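Local coordinates for malonyl-CoA decarboxylase (Rhodopseudomonas palustris, PDB 4KSA) that catalyses the decarboxylation of malonyl-CoA, yielding acetyl-CoA and carbon dioxide, at the interface of chains A and B. Numbering follows the deposited sequence. Chains: chain A/B, Malonyl-CoA decarboxylase.

Contact 1: the interface of chains A and B. Residues chain A 283, 425-426; chain B 51-53, 55.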
loop_
_atom_site.group_PDB
_atom_site.type_symbol
_atom_site.label_atom_id
_atom_site.label_comp_id
_atom_site.label_asym_id
_atom_site.label_seq_id
_atom_site.Cartn_x
_atom_site.Cartn_y
_atom_site.Cartn_z
ATOM N N PHE A 283 5.250 -1.416 -26.560
ATOM C CA PHE A 283 5.993 -0.408 -25.830
ATOM C C PHE A 283 6.488 -0.863 -24.474
ATOM O O PHE A 283 6.363 -0.164 -23.472
ATOM C CB PHE A 283 5.137 0.842 -25.739
ATOM C CG PHE A 283 4.748 1.365 -27.077
ATOM C CD1 PHE A 283 5.677 2.036 -27.865
ATOM C CD2 PHE A 283 3.486 1.129 -27.590
ATOM C CE1 PHE A 283 5.351 2.465 -29.155
ATOM C CE2 PHE A 283 3.141 1.554 -28.883
ATOM C CZ PHE A 283 4.075 2.222 -29.668
ATOM N N HIS A 425 8.035 2.699 -34.420
ATOM C CA HIS A 425 7.046 1.642 -34.308
ATOM C C HIS A 425 5.987 1.820 -35.378
ATOM O O HIS A 425 5.665 0.874 -36.091
ATOM C CB HIS A 425 6.367 1.651 -32.934
ATOM C CG HIS A 425 5.134 0.798 -32.870
ATOM N ND1 HIS A 425 5.184 -0.574 -32.757
ATOM C CD2 HIS A 425 3.823 1.118 -33.003
ATOM C CE1 HIS A 425 3.957 -1.062 -32.828
ATOM N NE2 HIS A 425 3.113 -0.057 -32.980
ATOM N N GLU A 426 5.445 3.031 -35.477
ATOM C CA GLU A 426 4.404 3.343 -36.460
ATOM C C GLU A 426 4.863 3.079 -37.897
ATOM O O GLU A 426 4.085 2.595 -38.736
ATOM C CB GLU A 426 3.970 4.806 -36.327
ATOM C CG GLU A 426 3.078 5.108 -35.122
ATOM C CD GLU A 426 1.738 4.371 -35.170
ATOM O OE1 GLU A 426 1.126 4.286 -36.259
ATOM O OE2 GLU A 426 1.287 3.888 -34.107
ATOM N N GLY B 51 -0.584 0.256 -36.385
ATOM C CA GLY B 51 0.273 0.813 -35.350
ATOM C C GLY B 51 -0.447 0.914 -34.016
ATOM O O GLY B 51 -1.616 1.289 -33.947
ATOM N N GLU B 52 0.255 0.578 -32.946
ATOM C CA GLU B 52 -0.341 0.616 -31.626
ATOM C C GLU B 52 -0.572 2.049 -31.150
ATOM O O GLU B 52 -1.697 2.427 -30.841
ATOM C CB GLU B 52 0.553 -0.149 -30.648
ATOM C CG GLU B 52 0.099 -0.130 -29.199
ATOM C CD GLU B 52 0.928 -1.050 -28.315
ATOM O OE1 GLU B 52 0.955 -0.838 -27.079
ATOM O OE2 GLU B 52 1.544 -1.994 -28.856
ATOM N N ALA B 53 0.494 2.844 -31.111
ATOM C CA ALA B 53 0.432 4.235 -30.671
ATOM C C ALA B 53 -0.647 5.037 -31.374
ATOM O O ALA B 53 -1.397 5.782 -30.730
ATOM C CB ALA B 53 1.773 4.901 -30.877
ATOM N N GLY B 55 -3.003 3.686 -32.851
ATOM C CA GLY B 55 -4.222 2.939 -32.643
ATOM C C GLY B 55 -4.980 3.476 -31.452
ATOM O O GLY B 55 -6.187 3.710 -31.536
#

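Contact 2: the interface of chains A and B. Residues chain A 111-112, 115-117, 120; chain B 112, 115-116.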
loop_
_atom_site.group_PDB
_atom_site.type_symbol
_atom_site.label_atom_id
_atom_site.label_comp_id
_atom_site.label_asym_id
_atom_site.label_seq_id
_atom_site.Cartn_x
_atom_site.Cartn_y
_atom_site.Cartn_z
ATOM N N LEU A 111 -24.802 -18.383 -36.358
ATOM C CA LEU A 111 -23.643 -18.945 -37.039
ATOM C C LEU A 111 -22.429 -18.778 -36.114
ATOM O O LEU A 111 -21.697 -19.737 -35.849
ATOM C CB LEU A 111 -23.389 -18.202 -38.343
ATOM C CG LEU A 111 -23.250 -19.039 -39.599
ATOM C CD1 LEU A 111 -22.855 -18.104 -40.723
ATOM C CD2 LEU A 111 -22.206 -20.131 -39.413
ATOM N N LEU A 112 -22.237 -17.555 -35.619
ATOM C CA LEU A 112 -21.146 -17.231 -34.703
ATOM C C LEU A 112 -21.240 -18.107 -33.457
ATOM O O LEU A 112 -20.237 -18.566 -32.941
ATOM C CB LEU A 112 -21.208 -15.746 -34.319
ATOM C CG LEU A 112 -20.367 -15.191 -33.157
ATOM C CD1 LEU A 112 -18.887 -15.380 -33.428
ATOM C CD2 LEU A 112 -20.696 -13.706 -32.960
ATOM N N ALA A 115 -20.296 -21.772 -34.548
ATOM C CA ALA A 115 -18.912 -22.051 -34.883
ATOM C C ALA A 115 -17.960 -22.184 -33.709
ATOM O O ALA A 115 -16.914 -22.809 -33.828
ATOM C CB ALA A 115 -18.395 -20.999 -35.831
ATOM N N GLU A 116 -18.309 -21.602 -32.571
ATOM C CA GLU A 116 -17.429 -21.665 -31.413
ATOM C C GLU A 116 -17.362 -23.061 -30.825
ATOM O O GLU A 116 -18.370 -23.605 -30.374
ATOM C CB GLU A 116 -17.892 -20.685 -30.337
ATOM C CG GLU A 116 -17.037 -20.704 -29.080
ATOM C CD GLU A 116 -17.574 -19.798 -27.985
ATOM O OE1 GLU A 116 -17.667 -18.574 -28.218
ATOM O OE2 GLU A 116 -17.902 -20.314 -26.894
ATOM N N PRO A 117 -16.165 -23.661 -30.824
ATOM C CA PRO A 117 -15.958 -25.003 -30.281
ATOM C C PRO A 117 -16.172 -25.033 -28.777
ATOM O O PRO A 117 -15.936 -24.041 -28.074
ATOM C CB PRO A 117 -14.513 -25.306 -30.664
ATOM C CG PRO A 117 -13.880 -23.961 -30.686
ATOM C CD PRO A 117 -14.909 -23.124 -31.379
ATOM N N GLN A 120 -13.567 -23.730 -25.839
ATOM C CA GLN A 120 -13.583 -22.425 -25.223
ATOM C C GLN A 120 -14.338 -22.391 -23.888
ATOM O O GLN A 120 -13.785 -21.999 -22.856
ATOM C CB GLN A 120 -14.199 -21.437 -26.195
ATOM C CG GLN A 120 -13.623 -21.542 -27.586
ATOM C CD GLN A 120 -13.372 -20.186 -28.199
ATOM O OE1 GLN A 120 -13.855 -19.160 -27.693
ATOM N NE2 GLN A 120 -12.620 -20.164 -29.296
ATOM N N LEU B 112 -15.580 -19.394 -37.876
ATOM C CA LEU B 112 -15.796 -18.744 -36.591
ATOM C C LEU B 112 -15.185 -17.353 -36.666
ATOM O O LEU B 112 -15.820 -16.372 -36.304
ATOM C CB LEU B 112 -15.140 -19.560 -35.465
ATOM C CG LEU B 112 -15.515 -19.463 -33.971
ATOM C CD1 LEU B 112 -14.261 -19.214 -33.168
ATOM C CD2 LEU B 112 -16.527 -18.385 -33.708
ATOM N N ALA B 115 -17.369 -15.033 -38.674
ATOM C CA ALA B 115 -18.730 -14.807 -38.178
ATOM C C ALA B 115 -18.759 -13.695 -37.108
ATOM O O ALA B 115 -19.826 -13.185 -36.743
ATOM C CB ALA B 115 -19.307 -16.109 -37.604
ATOM N N GLU B 116 -17.578 -13.324 -36.617
ATOM C CA GLU B 116 -17.461 -12.289 -35.609
ATOM C C GLU B 116 -17.767 -10.914 -36.221
ATOM O O GLU B 116 -17.135 -10.517 -37.201
ATOM C CB GLU B 116 -16.048 -12.292 -35.028
ATOM C CG GLU B 116 -15.945 -11.549 -33.694
ATOM C CD GLU B 116 -14.521 -11.398 -33.207
ATOM O OE1 GLU B 116 -13.770 -10.584 -33.783
ATOM O OE2 GLU B 116 -14.154 -12.106 -32.246
#

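Contact 3: the interface of chains A and B. Residues chain A 96, 99-100, 108, 111; chain B 89, 92-93, 96.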
loop_
_atom_site.group_PDB
_atom_site.type_symbol
_atom_site.label_atom_id
_atom_site.label_comp_id
_atom_site.label_asym_id
_atom_site.label_seq_id
_atom_site.Cartn_x
_atom_site.Cartn_y
_atom_site.Cartn_z
ATOM N N ILE A 96 -25.511 -22.798 -41.067
ATOM C CA ILE A 96 -24.936 -22.363 -42.339
ATOM C C ILE A 96 -26.045 -22.306 -43.379
ATOM O O ILE A 96 -26.099 -21.389 -44.204
ATOM C CB ILE A 96 -23.838 -23.332 -42.866
ATOM C CG1 ILE A 96 -22.606 -23.283 -41.968
ATOM C CG2 ILE A 96 -23.417 -22.925 -44.283
ATOM C CD1 ILE A 96 -21.791 -22.007 -42.150
ATOM N N PHE A 99 -28.414 -19.260 -42.755
ATOM C CA PHE A 99 -27.809 -18.030 -43.251
ATOM C C PHE A 99 -27.689 -17.970 -44.785
ATOM O O PHE A 99 -27.725 -16.885 -45.379
ATOM C CB PHE A 99 -26.435 -17.846 -42.590
ATOM C CG PHE A 99 -25.558 -16.836 -43.266
ATOM C CD1 PHE A 99 -24.819 -17.175 -44.391
ATOM C CD2 PHE A 99 -25.475 -15.543 -42.786
ATOM C CE1 PHE A 99 -24.012 -16.246 -45.027
ATOM C CE2 PHE A 99 -24.666 -14.600 -43.417
ATOM C CZ PHE A 99 -23.934 -14.956 -44.541
ATOM N N ARG A 100 -27.533 -19.123 -45.433
ATOM C CA ARG A 100 -27.414 -19.139 -46.888
ATOM C C ARG A 100 -28.810 -18.876 -47.471
ATOM O O ARG A 100 -28.948 -18.274 -48.548
ATOM C CB ARG A 100 -26.847 -20.485 -47.353
ATOM C CG ARG A 100 -25.826 -20.366 -48.493
ATOM C CD ARG A 100 -24.846 -21.547 -48.508
ATOM N NE ARG A 100 -25.556 -22.823 -48.499
ATOM C CZ ARG A 100 -26.194 -23.337 -49.546
ATOM N NH1 ARG A 100 -26.205 -22.690 -50.707
ATOM N NH2 ARG A 100 -26.853 -24.484 -49.421
ATOM N N THR A 108 -26.558 -14.710 -38.622
ATOM C CA THR A 108 -25.123 -14.573 -38.430
ATOM C C THR A 108 -24.822 -14.630 -36.946
ATOM O O THR A 108 -23.699 -14.932 -36.543
ATOM C CB THR A 108 -24.581 -13.252 -39.018
ATOM O OG1 THR A 108 -25.143 -12.150 -38.311
ATOM C CG2 THR A 108 -24.945 -13.131 -40.488
ATOM N N LEU A 111 -24.802 -18.383 -36.358
ATOM C CA LEU A 111 -23.643 -18.945 -37.039
ATOM C C LEU A 111 -22.429 -18.778 -36.114
ATOM O O LEU A 111 -21.697 -19.737 -35.849
ATOM C CB LEU A 111 -23.389 -18.202 -38.343
ATOM C CG LEU A 111 -23.250 -19.039 -39.599
ATOM C CD1 LEU A 111 -22.855 -18.104 -40.723
ATOM C CD2 LEU A 111 -22.206 -20.131 -39.413
ATOM N N LEU B 89 -19.767 -9.922 -44.726
ATOM C CA LEU B 89 -20.397 -10.932 -45.571
ATOM C C LEU B 89 -19.458 -11.602 -46.555
ATOM O O LEU B 89 -19.397 -12.832 -46.602
ATOM C CB LEU B 89 -21.606 -10.332 -46.287
ATOM C CG LEU B 89 -22.652 -9.856 -45.269
ATOM C CD1 LEU B 89 -23.962 -9.534 -45.961
ATOM C CD2 LEU B 89 -22.869 -10.945 -44.214
ATOM N N LEU B 92 -17.246 -13.945 -44.820
ATOM C CA LEU B 92 -18.066 -15.006 -44.232
ATOM C C LEU B 92 -18.527 -16.025 -45.282
ATOM O O LEU B 92 -18.615 -17.223 -45.011
ATOM C CB LEU B 92 -19.294 -14.410 -43.536
ATOM C CG LEU B 92 -19.755 -14.981 -42.187
ATOM C CD1 LEU B 92 -21.243 -14.792 -42.105
ATOM C CD2 LEU B 92 -19.431 -16.446 -42.031
ATOM N N ASN B 93 -18.834 -15.542 -46.480
ATOM C CA ASN B 93 -19.269 -16.430 -47.550
ATOM C C ASN B 93 -18.100 -17.251 -48.059
ATOM O O ASN B 93 -18.215 -18.466 -48.260
ATOM C CB ASN B 93 -19.868 -15.629 -48.687
ATOM C CG ASN B 93 -21.156 -14.979 -48.295
ATOM O OD1 ASN B 93 -22.039 -15.629 -47.735
ATOM N ND2 ASN B 93 -21.287 -13.686 -48.590
ATOM N N ILE B 96 -17.584 -19.803 -45.953
ATOM C CA ILE B 96 -18.654 -20.792 -45.995
ATOM C C ILE B 96 -18.397 -21.761 -47.123
ATOM O O ILE B 96 -18.576 -22.960 -46.966
ATOM C CB ILE B 96 -20.042 -20.157 -46.214
ATOM C CG1 ILE B 96 -20.373 -19.222 -45.051
ATOM C CG2 ILE B 96 -21.097 -21.256 -46.315
ATOM C CD1 ILE B 96 -21.618 -18.404 -45.270
#

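Contact 4: the interface of chains A and B. Residues chain A 7, 10-11; chain B 222, 225.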
loop_
_atom_site.group_PDB
_atom_site.type_symbol
_atom_site.label_atom_id
_atom_site.label_comp_id
_atom_site.label_asym_id
_atom_site.label_seq_id
_atom_site.Cartn_x
_atom_site.Cartn_y
_atom_site.Cartn_z
ATOM N N ALA A 7 -5.297 6.421 -10.938
ATOM C CA ALA A 7 -5.591 5.104 -11.480
ATOM C C ALA A 7 -4.470 4.121 -11.166
ATOM O O ALA A 7 -4.675 2.904 -11.172
ATOM C CB ALA A 7 -5.800 5.197 -12.978
ATOM N N PHE A 10 -4.913 3.398 -7.293
ATOM C CA PHE A 10 -5.997 2.433 -7.253
ATOM C C PHE A 10 -5.591 1.048 -7.740
ATOM O O PHE A 10 -5.684 0.081 -6.989
ATOM C CB PHE A 10 -7.187 2.911 -8.072
ATOM C CG PHE A 10 -8.411 2.073 -7.866
ATOM C CD1 PHE A 10 -9.080 2.095 -6.642
ATOM C CD2 PHE A 10 -8.866 1.218 -8.866
ATOM C CE1 PHE A 10 -10.182 1.274 -6.413
ATOM C CE2 PHE A 10 -9.969 0.391 -8.648
ATOM C CZ PHE A 10 -10.628 0.419 -7.419
ATOM N N LEU A 11 -5.147 0.940 -8.991
ATOM C CA LEU A 11 -4.735 -0.357 -9.530
ATOM C C LEU A 11 -3.690 -1.065 -8.659
ATOM O O LEU A 11 -3.789 -2.271 -8.419
ATOM C CB LEU A 11 -4.207 -0.208 -10.964
ATOM C CG LEU A 11 -5.256 0.046 -12.060
ATOM C CD1 LEU A 11 -4.561 0.167 -13.410
ATOM C CD2 LEU A 11 -6.277 -1.093 -12.082
ATOM N N PRO B 222 -10.666 -3.904 -11.013
ATOM C CA PRO B 222 -9.638 -3.092 -11.669
ATOM C C PRO B 222 -10.028 -2.415 -12.993
ATOM O O PRO B 222 -9.383 -1.460 -13.410
ATOM C CB PRO B 222 -8.486 -4.072 -11.837
ATOM C CG PRO B 222 -9.161 -5.417 -11.884
ATOM C CD PRO B 222 -10.207 -5.288 -10.816
ATOM N N VAL B 225 -11.760 2.143 -12.104
ATOM C CA VAL B 225 -11.182 2.714 -10.893
ATOM C C VAL B 225 -12.188 3.506 -10.083
ATOM O O VAL B 225 -13.087 4.136 -10.642
ATOM C CB VAL B 225 -9.987 3.646 -11.216
ATOM C CG1 VAL B 225 -8.933 2.897 -12.036
ATOM C CG2 VAL B 225 -10.475 4.860 -11.962
#

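Contact 1: the interface of chains A and B
A:His425 and B:Glu52 both carry CG anti to the backbone N, with chi1 167° and 177°. In A:His425 this turns the imidazole towards the partner chain. In B:Glu52 it sends an extended side chain past A:Phe283. The site lies in a subunit interface of malonyl-CoA decarboxylase, where the N-terminal end of helix 52-67 of chain B meets helix 421-431 and a loop of chain A. The backbone N of B:Glu52, the first residue of its helix, donates a hydrogen bond of 2.9 Å to NE2 of A:His425. The bond is nearly straight, and the donor lies almost in the imidazole plane. NE2 is the acceptor, and the histidine thus caps a first-turn amide of the helix. A:Glu426 bends at chi2 and brings its carboxylate to the same helix end. Its OE2 lies 3.3 Å from the backbone N of B:Ala53, and its OE1 is 3.7 Å from CA of B:Gly51. This negative group may interact favourably with the helix dipole. A:Phe283 meets the side chain of B:Glu52, the two running past each other in opposite directions. The ring and carboxylate planes stand 77° apart. CG of B:Glu52 sits at the ring edge, 3.5 Å from CE2 of A:Phe283. At the para carbon of the ring, CZ of A:Phe283 packs 3.7 Å from CB of B:Ala53.

Contact 2: the interface of chains A and B
B:Leu112 reaches across to chain A and packs against A:Ala115 and the residues that follow it. It hides 83 Å² of its surface there. Its backbone does part of the touching: CA of B:Leu112 lies 3.5 Å from the methyl CB of A:Ala115. With chi1 -159°, CG is placed over the end of the partner helix, where CG of B:Leu112 is 3.6 Å from the carbonyl O of A:Ala115. The CD1 branch points on towards A:Pro117 and A:Gln120, at a longer range. The other branch turns back to its own counterpart, with CD2 of B:Leu112 3.8 Å from CD1 of A:Leu112. These two side chains meet at a slant. A:Leu112 repeats the pattern in the opposite sense: its CA is 3.6 Å from CB of B:Ala115, and its CD1 lies 4.0 Å from CA of B:Glu116. The small alanine methyls probably allow the close backbone approach, and the leucines pack beside them. The contact is thus mainly apolar packing. Each chain contributes the C-terminal part of helix 105-115 and the start of the loop after it. The two copies of this helix meet across the two-fold, and B:Leu112 also comes near A:Gln120 at the start of helix 118-126 of chain A.

Contact 3: the interface of chains A and B
A:Phe99 packs its ring against a row of chain B side chains made by B:Leu89, B:Leu92, B:Asn93 and B:Ile96. It hides 64 Å² of its surface. CG stands anti to the backbone N (chi1 165°), which carries the ring away from its own helix and over that of the partner. Methyls of B:Ile96 and B:Leu92 approach from the same side of the ring plane. CD1 of B:Ile96 is 3.5 Å from CD1 of A:Phe99 and also touches CE1. CD1 of B:Leu92 meets CZ and CE2, and lies 3.6 Å from CZ of A:Phe99. The amide of B:Asn93 comes instead to the ring edge. Its OD1 lies in the ring plane, 3.4 Å from CE1 of A:Phe99, where an aromatic C-H can face the oxygen. The other branch of B:Ile96 serves the two-fold pairing: its CG2 is 3.5 Å from CG2 of A:Ile96, and the two side chains lie alongside, pointing opposite ways. B:Leu92 also extends to A:Leu111, tip to tip, with their CD1 methyls 3.9 Å apart. Helix 89-101 of each chain supplies most of the surface, and helix 105-115 of chain A adds A:Thr108 and A:Leu111 at its side.

Contact 4: the interface of chains A and B
One face of the A:Phe10 phenyl ring is turned to the backbone of B:Val225. The carbonyl carbon C of B:Val225 sits 4.1 Å above the ring plane, displaced towards the rim. The contact is therefore made by one side of the ring, along CD2 and CE2, and not by its centre. CD2 of A:Phe10 lies 3.4 Å from CA of B:Val225, and its CE2 is 3.5 Å from the same atom. The side chains cross at a slant. In A:Phe10, CG is anti to the backbone N (chi1 -170°), which swings the ring out from the helix beside B:Val225. The valine hides 50 Å² of its surface against chain A. Its CG1 branch enters between two residues of helix 6-22: it lies 3.6 Å from CD2 of A:Phe10 and 4.0 Å from CB of A:Ala7. A:Ala7 and A:Phe10 are about one turn apart, and A:Leu11, the next residue, also reaches the partner. A:Leu11 packs against B:Pro222, the two side chains crossing at about a right angle. The site is a small apolar packing of an N-terminal helix on a loop of the neighbouring subunit. CD2 of A:Leu11 touches B:Pro222 both at the ring carbon CB, 3.7 Å away, and at the carbonyl O, 3.4 Å away.

All four contacts belong to one two-fold interface between chains A and B of the deposited tetramer. Contact 2 and contact 3 lie side by side, with C-alpha centres about 11 Å apart. They share A:Leu111 and together use helices 89-101 and 105-115. Contact 1 is about 29 Å from contact 2 and about 24 Å from contact 4, and it brings in helices 52-67 and 421-431. Contacts 3 and 4 are the farthest apart, about 41 Å; contact 4 brings in helix 6-22. Such widely spread points probably fix the relative orientation of the two subunits. The structure alone does not show whether this pair forms in solution.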